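Local coordinates for protein paenibacillus xanthan lyase (Paenibacillus, PDB 6F2P) that probably cleaves the polysaccharide xanthan by beta-elimination, as a calcium-binding lyase of polysaccharide lyase family 8, at residues R377-F387 with Q465-V476; F487-S498 with E641-E651. All coordinates share one frame; numbering follows the deposited sequence.

Interaction 1. Residues R377-F387 with Q465-V476; sequences RPGFGFGLSMF and QYGVSGMELHTV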
loop_
_atom_site.group_PDB
_atom_site.type_symbol
_atom_site.label_atom_id
_atom_site.label_comp_id
_atom_site.label_asym_id
_atom_site.label_seq_id
_atom_site.Cartn_x
_atom_site.Cartn_y
_atom_site.Cartn_z
ATOM N N ARG A 377 2.698 -19.799 -1.890
ATOM C CA ARG A 377 3.836 -20.696 -1.866
ATOM C C ARG A 377 3.364 -22.072 -2.290
ATOM O O ARG A 377 2.163 -22.333 -2.325
ATOM C CB ARG A 377 4.409 -20.775 -0.452
ATOM C CG ARG A 377 4.918 -19.453 0.075
ATOM C CD ARG A 377 5.968 -18.877 -0.831
ATOM N NE ARG A 377 7.041 -19.830 -1.075
ATOM C CZ ARG A 377 8.028 -19.635 -1.947
ATOM N NH1 ARG A 377 8.067 -18.519 -2.659
ATOM N NH2 ARG A 377 8.972 -20.558 -2.110
ATOM N N PRO A 378 4.305 -22.960 -2.635
ATOM C CA PRO A 378 3.868 -24.333 -2.894
ATOM C C PRO A 378 3.285 -24.974 -1.634
ATOM O O PRO A 378 3.986 -25.118 -0.635
ATOM C CB PRO A 378 5.157 -25.038 -3.326
ATOM C CG PRO A 378 6.277 -24.147 -2.857
ATOM C CD PRO A 378 5.737 -22.761 -2.923
ATOM N N GLY A 379 2.007 -25.335 -1.684
ATOM C CA GLY A 379 1.350 -25.982 -0.566
ATOM C C GLY A 379 0.362 -25.114 0.205
ATOM O O GLY A 379 -0.524 -25.635 0.889
ATOM N N PHE A 380 0.501 -23.794 0.118
ATOM C CA PHE A 380 -0.424 -22.923 0.833
ATOM C C PHE A 380 -0.556 -21.517 0.252
ATOM O O PHE A 380 0.282 -21.059 -0.517
ATOM C CB PHE A 380 -0.059 -22.845 2.316
ATOM C CG PHE A 380 1.286 -22.221 2.584
ATOM C CD1 PHE A 380 2.449 -22.982 2.525
ATOM C CD2 PHE A 380 1.388 -20.878 2.909
ATOM C CE1 PHE A 380 3.681 -22.420 2.780
ATOM C CE2 PHE A 380 2.621 -20.306 3.169
ATOM C CZ PHE A 380 3.774 -21.079 3.100
ATOM N N GLY A 381 -1.640 -20.849 0.624
ATOM C CA GLY A 381 -1.846 -19.459 0.283
ATOM C C GLY A 381 -2.107 -18.720 1.575
ATOM O O GLY A 381 -2.625 -19.291 2.533
ATOM N N PHE A 382 -1.740 -17.449 1.612
ATOM C CA PHE A 382 -1.863 -16.668 2.824
ATOM C C PHE A 382 -2.357 -15.278 2.475
ATOM O O PHE A 382 -1.736 -14.565 1.690
ATOM C CB PHE A 382 -0.508 -16.582 3.514
ATOM C CG PHE A 382 -0.543 -15.910 4.858
ATOM C CD1 PHE A 382 -1.101 -16.551 5.958
ATOM C CD2 PHE A 382 0.010 -14.649 5.030
ATOM C CE1 PHE A 382 -1.113 -15.942 7.206
ATOM C CE2 PHE A 382 0.001 -14.033 6.272
ATOM C CZ PHE A 382 -0.560 -14.682 7.360
ATOM N N GLY A 383 -3.485 -14.899 3.055
ATOM C CA GLY A 383 -4.052 -13.590 2.822
ATOM C C GLY A 383 -3.894 -12.742 4.060
ATOM O O GLY A 383 -3.992 -13.247 5.182
ATOM N N LEU A 384 -3.646 -11.452 3.867
ATOM C CA LEU A 384 -3.457 -10.567 5.003
ATOM C C LEU A 384 -4.349 -9.339 4.883
ATOM O O LEU A 384 -4.297 -8.611 3.882
ATOM C CB LEU A 384 -1.992 -10.168 5.112
ATOM C CG LEU A 384 -1.594 -9.393 6.360
ATOM C CD1 LEU A 384 -1.702 -10.269 7.593
ATOM C CD2 LEU A 384 -0.198 -8.904 6.193
ATOM N N SER A 385 -5.169 -9.118 5.909
ATOM C CA SER A 385 -6.181 -8.066 5.869
ATOM C C SER A 385 -5.965 -6.974 6.913
ATOM O O SER A 385 -6.103 -7.203 8.118
ATOM C CB SER A 385 -7.575 -8.665 6.031
ATOM O OG SER A 385 -8.550 -7.639 6.069
ATOM N N MET A 386 -5.648 -5.776 6.444
ATOM C CA MET A 386 -5.333 -4.676 7.333
ATOM C C MET A 386 -6.243 -3.485 7.067
ATOM O O MET A 386 -7.028 -3.487 6.115
ATOM C CB MET A 386 -3.884 -4.238 7.110
ATOM C CG MET A 386 -2.864 -5.336 7.288
ATOM S SD MET A 386 -1.211 -4.852 6.754
ATOM C CE MET A 386 -1.343 -5.021 4.969
ATOM N N PHE A 387 -6.127 -2.465 7.909
ATOM C CA PHE A 387 -6.699 -1.167 7.596
ATOM C C PHE A 387 -5.866 -0.045 8.201
ATOM O O PHE A 387 -5.022 -0.282 9.063
ATOM C CB PHE A 387 -8.195 -1.086 7.954
ATOM C CG PHE A 387 -8.486 -0.759 9.395
ATOM C CD1 PHE A 387 -8.442 -1.740 10.373
ATOM C CD2 PHE A 387 -8.872 0.521 9.760
ATOM C CE1 PHE A 387 -8.738 -1.442 11.700
ATOM C CE2 PHE A 387 -9.176 0.823 11.081
ATOM C CZ PHE A 387 -9.107 -0.163 12.049
ATOM N N GLN A 465 8.775 -13.162 -4.261
ATOM C CA GLN A 465 8.457 -14.410 -3.558
ATOM C C GLN A 465 8.379 -14.273 -2.030
ATOM O O GLN A 465 7.691 -15.039 -1.358
ATOM C CB GLN A 465 9.506 -15.472 -3.882
ATOM C CG GLN A 465 9.539 -15.914 -5.327
ATOM C CD GLN A 465 10.307 -17.199 -5.491
ATOM O OE1 GLN A 465 9.973 -18.218 -4.875
ATOM N NE2 GLN A 465 11.360 -17.159 -6.306
ATOM N N TYR A 466 9.104 -13.311 -1.480
ATOM C CA TYR A 466 9.190 -13.176 -0.033
ATOM C C TYR A 466 8.760 -11.768 0.340
ATOM O O TYR A 466 9.020 -10.812 -0.387
ATOM C CB TYR A 466 10.621 -13.484 0.454
ATOM C CG TYR A 466 11.183 -14.743 -0.167
ATOM C CD1 TYR A 466 10.470 -15.935 -0.121
ATOM C CD2 TYR A 466 12.410 -14.736 -0.832
ATOM C CE1 TYR A 466 10.966 -17.094 -0.705
ATOM C CE2 TYR A 466 12.921 -15.897 -1.420
ATOM C CZ TYR A 466 12.190 -17.070 -1.350
ATOM O OH TYR A 466 12.672 -18.221 -1.932
ATOM N N GLY A 467 8.078 -11.632 1.465
ATOM C CA GLY A 467 7.529 -10.343 1.814
ATOM C C GLY A 467 7.448 -10.146 3.304
ATOM O O GLY A 467 7.555 -11.099 4.086
ATOM N N VAL A 468 7.266 -8.891 3.689
ATOM C CA VAL A 468 7.088 -8.512 5.073
ATOM C C VAL A 468 6.017 -7.426 5.095
ATOM O O VAL A 468 6.058 -6.492 4.283
ATOM C CB VAL A 468 8.417 -7.993 5.686
ATOM C CG1 VAL A 468 9.079 -6.998 4.757
ATOM C CG2 VAL A 468 8.183 -7.376 7.058
ATOM N N SER A 469 5.042 -7.560 5.995
ATOM C CA SER A 469 4.016 -6.536 6.143
ATOM C C SER A 469 3.870 -6.134 7.584
ATOM O O SER A 469 4.241 -6.880 8.496
ATOM C CB SER A 469 2.664 -7.029 5.647
ATOM O OG SER A 469 2.676 -7.294 4.261
ATOM N N GLY A 470 3.300 -4.955 7.789
ATOM C CA GLY A 470 3.048 -4.478 9.124
ATOM C C GLY A 470 1.822 -3.604 9.202
ATOM O O GLY A 470 1.402 -2.984 8.217
ATOM N N MET A 471 1.256 -3.551 10.403
ATOM C CA MET A 471 0.107 -2.717 10.685
ATOM C C MET A 471 0.215 -2.183 12.097
ATOM O O MET A 471 0.349 -2.954 13.049
ATOM C CB MET A 471 -1.164 -3.552 10.565
ATOM C CG MET A 471 -2.426 -2.849 11.001
ATOM S SD MET A 471 -3.869 -3.904 10.761
ATOM C CE MET A 471 -5.146 -2.855 11.466
ATOM N N GLU A 472 0.176 -0.864 12.241
ATOM C CA GLU A 472 -0.065 -0.285 13.552
ATOM C C GLU A 472 -1.575 -0.253 13.792
ATOM O O GLU A 472 -2.295 0.599 13.262
ATOM C CB GLU A 472 0.539 1.110 13.680
ATOM C CG GLU A 472 0.416 1.680 15.085
ATOM C CD GLU A 472 1.287 2.904 15.300
ATOM O OE1 GLU A 472 1.692 3.529 14.296
ATOM O OE2 GLU A 472 1.569 3.239 16.471
ATOM N N LEU A 473 -2.054 -1.215 14.566
ATOM C CA LEU A 473 -3.460 -1.289 14.894
ATOM C C LEU A 473 -3.839 -0.192 15.871
ATOM O O LEU A 473 -3.101 0.097 16.806
ATOM C CB LEU A 473 -3.773 -2.648 15.517
ATOM C CG LEU A 473 -5.166 -2.765 16.137
ATOM C CD1 LEU A 473 -6.240 -2.599 15.069
ATOM C CD2 LEU A 473 -5.332 -4.094 16.860
ATOM N N HIS A 474 -4.981 0.434 15.635
ATOM C CA HIS A 474 -5.641 1.225 16.661
ATOM C C HIS A 474 -7.140 1.082 16.475
ATOM O O HIS A 474 -7.735 1.786 15.657
ATOM C CB HIS A 474 -5.265 2.696 16.573
ATOM C CG HIS A 474 -5.894 3.526 17.651
ATOM N ND1 HIS A 474 -5.998 4.901 17.567
ATOM C CD2 HIS A 474 -6.452 3.175 18.831
ATOM C CE1 HIS A 474 -6.597 5.356 18.654
ATOM N NE2 HIS A 474 -6.887 4.332 19.436
ATOM N N THR A 475 -7.730 0.150 17.218
ATOM C CA THR A 475 -9.159 -0.133 17.152
ATOM C C THR A 475 -9.967 1.151 17.263
ATOM O O THR A 475 -9.714 1.967 18.153
ATOM C CB THR A 475 -9.572 -1.095 18.282
ATOM O OG1 THR A 475 -8.652 -2.196 18.331
ATOM C CG2 THR A 475 -10.975 -1.632 18.041
ATOM N N VAL A 476 -10.923 1.359 16.360
ATOM C CA VAL A 476 -11.679 2.608 16.415
ATOM C C VAL A 476 -12.659 2.571 17.582
ATOM O O VAL A 476 -13.278 1.540 17.854
ATOM C CB VAL A 476 -12.362 2.990 15.072
ATOM C CG1 VAL A 476 -11.552 2.481 13.891
ATOM C CG2 VAL A 476 -13.755 2.464 15.005
HETATM O O HOH W 1 11.457 -20.325 -3.634
HETATM O O HOH W 2 -4.399 0.871 11.129
#

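Interaction 2. Residues F487-S498 with E641-E651; sequences FMFDDEIVALGS and ENSSSAQAVKE. With CA (calcium ion), chain B.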
loop_
_atom_site.group_PDB
_atom_site.type_symbol
_atom_site.label_atom_id
_atom_site.label_comp_id
_atom_site.label_asym_id
_atom_site.label_seq_id
_atom_site.Cartn_x
_atom_site.Cartn_y
_atom_site.Cartn_z
ATOM N N PHE A 487 5.931 -11.912 8.455
ATOM C CA PHE A 487 7.162 -12.177 7.717
ATOM C C PHE A 487 6.976 -13.470 6.965
ATOM O O PHE A 487 6.921 -14.545 7.556
ATOM C CB PHE A 487 8.361 -12.256 8.665
ATOM C CG PHE A 487 8.532 -11.023 9.514
ATOM C CD1 PHE A 487 7.743 -10.825 10.640
ATOM C CD2 PHE A 487 9.473 -10.055 9.178
ATOM C CE1 PHE A 487 7.885 -9.687 11.415
ATOM C CE2 PHE A 487 9.628 -8.911 9.950
ATOM C CZ PHE A 487 8.833 -8.729 11.074
ATOM N N MET A 488 6.858 -13.355 5.653
ATOM C CA MET A 488 6.377 -14.456 4.843
ATOM C C MET A 488 7.476 -14.975 3.930
ATOM O O MET A 488 7.881 -14.285 3.000
ATOM C CB MET A 488 5.164 -13.973 4.048
ATOM C CG MET A 488 3.996 -13.592 4.954
ATOM S SD MET A 488 2.945 -12.239 4.389
ATOM C CE MET A 488 3.921 -10.804 4.819
ATOM N N PHE A 489 7.967 -16.182 4.206
ATOM C CA PHE A 489 9.132 -16.715 3.495
ATOM C C PHE A 489 8.779 -17.873 2.573
ATOM O O PHE A 489 7.742 -17.842 1.916
ATOM C CB PHE A 489 10.243 -17.100 4.476
ATOM C CG PHE A 489 10.728 -15.947 5.322
ATOM C CD1 PHE A 489 11.385 -14.870 4.743
ATOM C CD2 PHE A 489 10.516 -15.934 6.690
ATOM C CE1 PHE A 489 11.836 -13.801 5.519
ATOM C CE2 PHE A 489 10.957 -14.876 7.473
ATOM C CZ PHE A 489 11.621 -13.807 6.887
ATOM N N ASP A 490 9.636 -18.887 2.500
ATOM C CA ASP A 490 9.372 -19.973 1.552
ATOM C C ASP A 490 8.333 -20.985 2.045
ATOM O O ASP A 490 7.537 -21.481 1.258
ATOM C CB ASP A 490 10.664 -20.676 1.106
ATOM C CG ASP A 490 11.489 -21.167 2.267
ATOM O OD1 ASP A 490 11.342 -20.597 3.360
ATOM O OD2 ASP A 490 12.286 -22.115 2.094
ATOM N N ASP A 491 8.339 -21.291 3.339
ATOM C CA ASP A 491 7.426 -22.297 3.874
ATOM C C ASP A 491 7.018 -21.976 5.303
ATOM O O ASP A 491 6.524 -22.839 6.013
ATOM C CB ASP A 491 8.041 -23.701 3.801
ATOM C CG ASP A 491 9.367 -23.811 4.551
ATOM O OD1 ASP A 491 9.853 -22.794 5.093
ATOM O OD2 ASP A 491 9.948 -24.916 4.561
ATOM N N GLU A 492 7.237 -20.738 5.725
ATOM C CA GLU A 492 6.792 -20.313 7.044
ATOM C C GLU A 492 6.297 -18.884 7.005
ATOM O O GLU A 492 6.696 -18.103 6.139
ATOM C CB GLU A 492 7.916 -20.428 8.081
ATOM C CG GLU A 492 9.112 -19.530 7.827
ATOM C CD GLU A 492 10.194 -20.219 7.006
ATOM O OE1 GLU A 492 10.157 -20.089 5.767
ATOM O OE2 GLU A 492 11.078 -20.891 7.595
ATOM N N ILE A 493 5.416 -18.559 7.946
ATOM C CA ILE A 493 5.033 -17.179 8.204
ATOM C C ILE A 493 5.335 -16.840 9.654
ATOM O O ILE A 493 4.880 -17.528 10.565
ATOM C CB ILE A 493 3.539 -16.935 7.959
ATOM C CG1 ILE A 493 3.192 -17.200 6.496
ATOM C CG2 ILE A 493 3.174 -15.513 8.341
ATOM C CD1 ILE A 493 2.280 -18.374 6.304
ATOM N N VAL A 494 6.119 -15.796 9.878
ATOM C CA VAL A 494 6.375 -15.372 11.243
ATOM C C VAL A 494 5.479 -14.186 11.558
ATOM O O VAL A 494 5.406 -13.230 10.778
ATOM C CB VAL A 494 7.850 -14.990 11.468
ATOM C CG1 VAL A 494 8.073 -14.560 12.913
ATOM C CG2 VAL A 494 8.768 -16.156 11.100
ATOM N N ALA A 495 4.791 -14.258 12.693
ATOM C CA ALA A 495 3.929 -13.174 13.147
ATOM C C ALA A 495 4.464 -12.606 14.458
ATOM O O ALA A 495 4.689 -13.351 15.416
ATOM C CB ALA A 495 2.494 -13.668 13.321
ATOM N N LEU A 496 4.674 -11.293 14.490
ATOM C CA LEU A 496 5.190 -10.631 15.676
ATOM C C LEU A 496 4.278 -9.506 16.116
ATOM O O LEU A 496 3.699 -8.796 15.292
ATOM C CB LEU A 496 6.569 -10.037 15.408
ATOM C CG LEU A 496 7.717 -10.954 14.995
ATOM C CD1 LEU A 496 9.005 -10.150 14.991
ATOM C CD2 LEU A 496 7.822 -12.155 15.923
ATOM N N GLY A 497 4.166 -9.334 17.425
ATOM C CA GLY A 497 3.423 -8.218 17.963
ATOM C C GLY A 497 4.152 -7.637 19.155
ATOM O O GLY A 497 4.794 -8.360 19.913
ATOM N N SER A 498 4.057 -6.324 19.310
ATOM C CA SER A 498 4.613 -5.642 20.460
ATOM C C SER A 498 3.948 -4.285 20.527
ATOM O O SER A 498 3.178 -3.924 19.633
ATOM C CB SER A 498 6.109 -5.437 20.281
ATOM O OG SER A 498 6.330 -4.458 19.283
ATOM N N GLU A 641 14.678 -8.715 16.537
ATOM C CA GLU A 641 14.097 -7.764 17.474
ATOM C C GLU A 641 12.597 -7.833 17.357
ATOM O O GLU A 641 12.066 -8.076 16.279
ATOM C CB GLU A 641 14.548 -6.336 17.161
ATOM C CG GLU A 641 14.007 -5.275 18.117
ATOM C CD GLU A 641 14.637 -3.915 17.890
ATOM O OE1 GLU A 641 14.216 -2.938 18.547
ATOM O OE2 GLU A 641 15.557 -3.821 17.052
ATOM N N ASN A 642 11.917 -7.630 18.476
ATOM C CA ASN A 642 10.474 -7.486 18.476
ATOM C C ASN A 642 10.079 -6.458 19.530
ATOM O O ASN A 642 9.730 -6.808 20.663
ATOM C CB ASN A 642 9.816 -8.833 18.736
ATOM C CG ASN A 642 8.316 -8.735 18.835
ATOM O OD1 ASN A 642 7.704 -7.834 18.271
ATOM N ND2 ASN A 642 7.715 -9.660 19.570
ATOM N N SER A 643 10.178 -5.186 19.157
ATOM C CA SER A 643 9.882 -4.095 20.070
ATOM C C SER A 643 9.005 -3.068 19.377
ATOM O O SER A 643 8.628 -3.240 18.217
ATOM C CB SER A 643 11.169 -3.415 20.525
ATOM O OG SER A 643 11.711 -2.628 19.478
ATOM N N SER A 644 8.697 -1.992 20.092
ATOM C CA SER A 644 7.886 -0.915 19.550
ATOM C C SER A 644 8.722 -0.020 18.631
ATOM O O SER A 644 8.212 0.907 18.000
ATOM C CB SER A 644 7.285 -0.095 20.692
ATOM O OG SER A 644 8.313 0.533 21.434
ATOM N N SER A 645 10.014 -0.298 18.549
ATOM C CA SER A 645 10.881 0.529 17.731
ATOM C C SER A 645 11.092 -0.152 16.386
ATOM O O SER A 645 11.172 0.515 15.348
ATOM C CB SER A 645 12.208 0.806 18.440
ATOM O OG SER A 645 13.029 1.656 17.656
ATOM N N ALA A 646 11.158 -1.482 16.408
ATOM C CA ALA A 646 11.319 -2.257 15.184
ATOM C C ALA A 646 10.985 -3.714 15.411
ATOM O O ALA A 646 11.037 -4.205 16.541
ATOM C CB ALA A 646 12.744 -2.129 14.649
ATOM N N GLN A 647 10.666 -4.405 14.326
ATOM C CA GLN A 647 10.365 -5.825 14.379
ATOM C C GLN A 647 11.073 -6.464 13.206
ATOM O O GLN A 647 10.834 -6.104 12.054
ATOM C CB GLN A 647 8.848 -6.071 14.301
ATOM C CG GLN A 647 8.097 -5.516 15.501
ATOM C CD GLN A 647 6.601 -5.592 15.352
ATOM O OE1 GLN A 647 6.008 -4.887 14.529
ATOM N NE2 GLN A 647 5.971 -6.446 16.152
ATOM N N ALA A 648 11.962 -7.401 13.489
ATOM C CA ALA A 648 12.798 -7.939 12.431
ATOM C C ALA A 648 12.993 -9.446 12.551
ATOM O O ALA A 648 13.173 -9.983 13.652
ATOM C CB ALA A 648 14.133 -7.219 12.400
ATOM N N VAL A 649 12.931 -10.114 11.403
ATOM C CA VAL A 649 13.093 -11.556 11.315
ATOM C C VAL A 649 13.996 -11.898 10.133
ATOM O O VAL A 649 13.878 -11.311 9.051
ATOM C CB VAL A 649 11.729 -12.254 11.143
ATOM C CG1 VAL A 649 11.903 -13.770 10.933
ATOM C CG2 VAL A 649 10.838 -11.967 12.329
ATOM N N LYS A 650 14.912 -12.833 10.354
ATOM C CA LYS A 650 15.780 -13.334 9.296
ATOM C C LYS A 650 15.534 -14.828 9.097
ATOM O O LYS A 650 15.532 -15.591 10.054
ATOM C CB LYS A 650 17.254 -13.071 9.635
ATOM C CG LYS A 650 18.254 -13.809 8.731
ATOM C CD LYS A 650 19.642 -13.173 8.774
ATOM C CE LYS A 650 20.584 -13.789 7.723
ATOM N NZ LYS A 650 21.882 -13.038 7.577
ATOM N N GLU A 651 15.299 -15.234 7.858
ATOM C CA GLU A 651 15.234 -16.649 7.528
ATOM C C GLU A 651 16.644 -17.059 7.135
ATOM O O GLU A 651 17.147 -16.628 6.100
ATOM C CB GLU A 651 14.270 -16.878 6.369
ATOM C CG GLU A 651 13.551 -18.223 6.397
ATOM C CD GLU A 651 14.331 -19.342 5.711
ATOM O OE1 GLU A 651 13.801 -20.472 5.669
ATOM O OE2 GLU A 651 15.459 -19.102 5.217
HETATM CA CA CA B . 12.002 -21.779 5.449
#

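Interaction 1. Residues R377-F387 with Q465-V476
The guanidinium of Arg377 has Tyr466 CE1 over one face and the amide of Gln465 at its edge. Guanidinium and amide planes lie only 11° apart, and Arg377 NH1 gives a nearly straight hydrogen bond of 2.9 Å to a lone pair of Gln465 OE1. A water accepts from Arg377 NH2, donates to the same Gln465 OE1 and also hydrogen-bonds Tyr466 OH, while Arg377 NE is hydrogen-bonded to Asp490 O, so the flat group is held against rotation from several sides. The Phe387 ring is met obliquely by Met471 CE, 3.6 Å from its CD1, and by Val476 CG1, 4.0 Å from its CE2. Between these two ends the segments face each other as strands of two different antiparallel sheets, layered within the super-sandwich domain of the lyase and joined by side chains. Leu384 CD2 rests 3.5 Å from Ser469 CB; the hydroxyl of Ser469 is hydrogen-bonded to Gln366 NE2. Met386 and Met471 lie alongside one another, running in opposite senses, with Met386 CB 3.7 Å from Met471 SD. With CG anti to the backbone N (chi1 173°) and the chain extended beyond it, Met471 brings its CE to 3.5 Å from Phe387 O.

Interaction 2. Residues F487-S498 with E641-E651
Glu651 OE1 binds the calcium ion at 2.2 Å, together with carboxylates of the 490-492 turn: Asp490 OD1 and Asp491 OD1 use one oxygen each, Glu492 both. Gln636 completes the site, and the metal probably offsets the repulsion of these acids. A bend at chi2 (-87°) turns the Glu651 carboxylate to the ion, and Leu654 N hydrogen-bonds its OE2; Tyr631 OH hydrogen-bonds Glu492 OE2. Glu651 CB, further back, lies over the centre of the Phe489 ring in a CH-pi contact, 3.7 Å from the centroid. Val649 CG2 sits likewise over Phe487, 3.6 Å from its centroid, and also touches Val494 and Leu496. These side chains fill the interface between a super-sandwich sheet and the first hairpin of the C-terminal beta-sandwich, where strands 493-498 and 646-651 run nearly antiparallel (N-to-C directions 159° apart). Asn642 ND2 donates to Gly497 O at 3.2 Å from above the carbonyl plane, while Asn642 OD1 accepts a 170° bond from Gln647 NE2; Ser485 hydrogen-bonds Gln647 OE1. With an alanine in place of Asn642, Gly497 O and Gln647 NE2 would probably each lose a hydrogen-bond partner, and a small gap open beside Leu496. Ser498 OG bonds weakly to Ser643 O, 2.8 Å away.

In the fold
From the N terminus, the chain passes through strand 380-385 and, 78 residues on, returns at 465-476, where interaction 1 closes its loop and lays one sheet of the super-sandwich domain against another. Interaction 2 opens only afterwards, at 487-498, and closes at 641-651 after an excursion of 142 residues, half of them strand; the two loops are therefore in series, neither nested nor crossed. What joins them is the sheet they share, in which strands 466-474 and 481-488 are neighbours: Gly467 O and Met488 N probably hydrogen-bond, and Val468 packs on Phe487. Together they illustrate how successive sheets are stacked, the shared one lying between the four-stranded sheet and the C-terminal beta-sandwich.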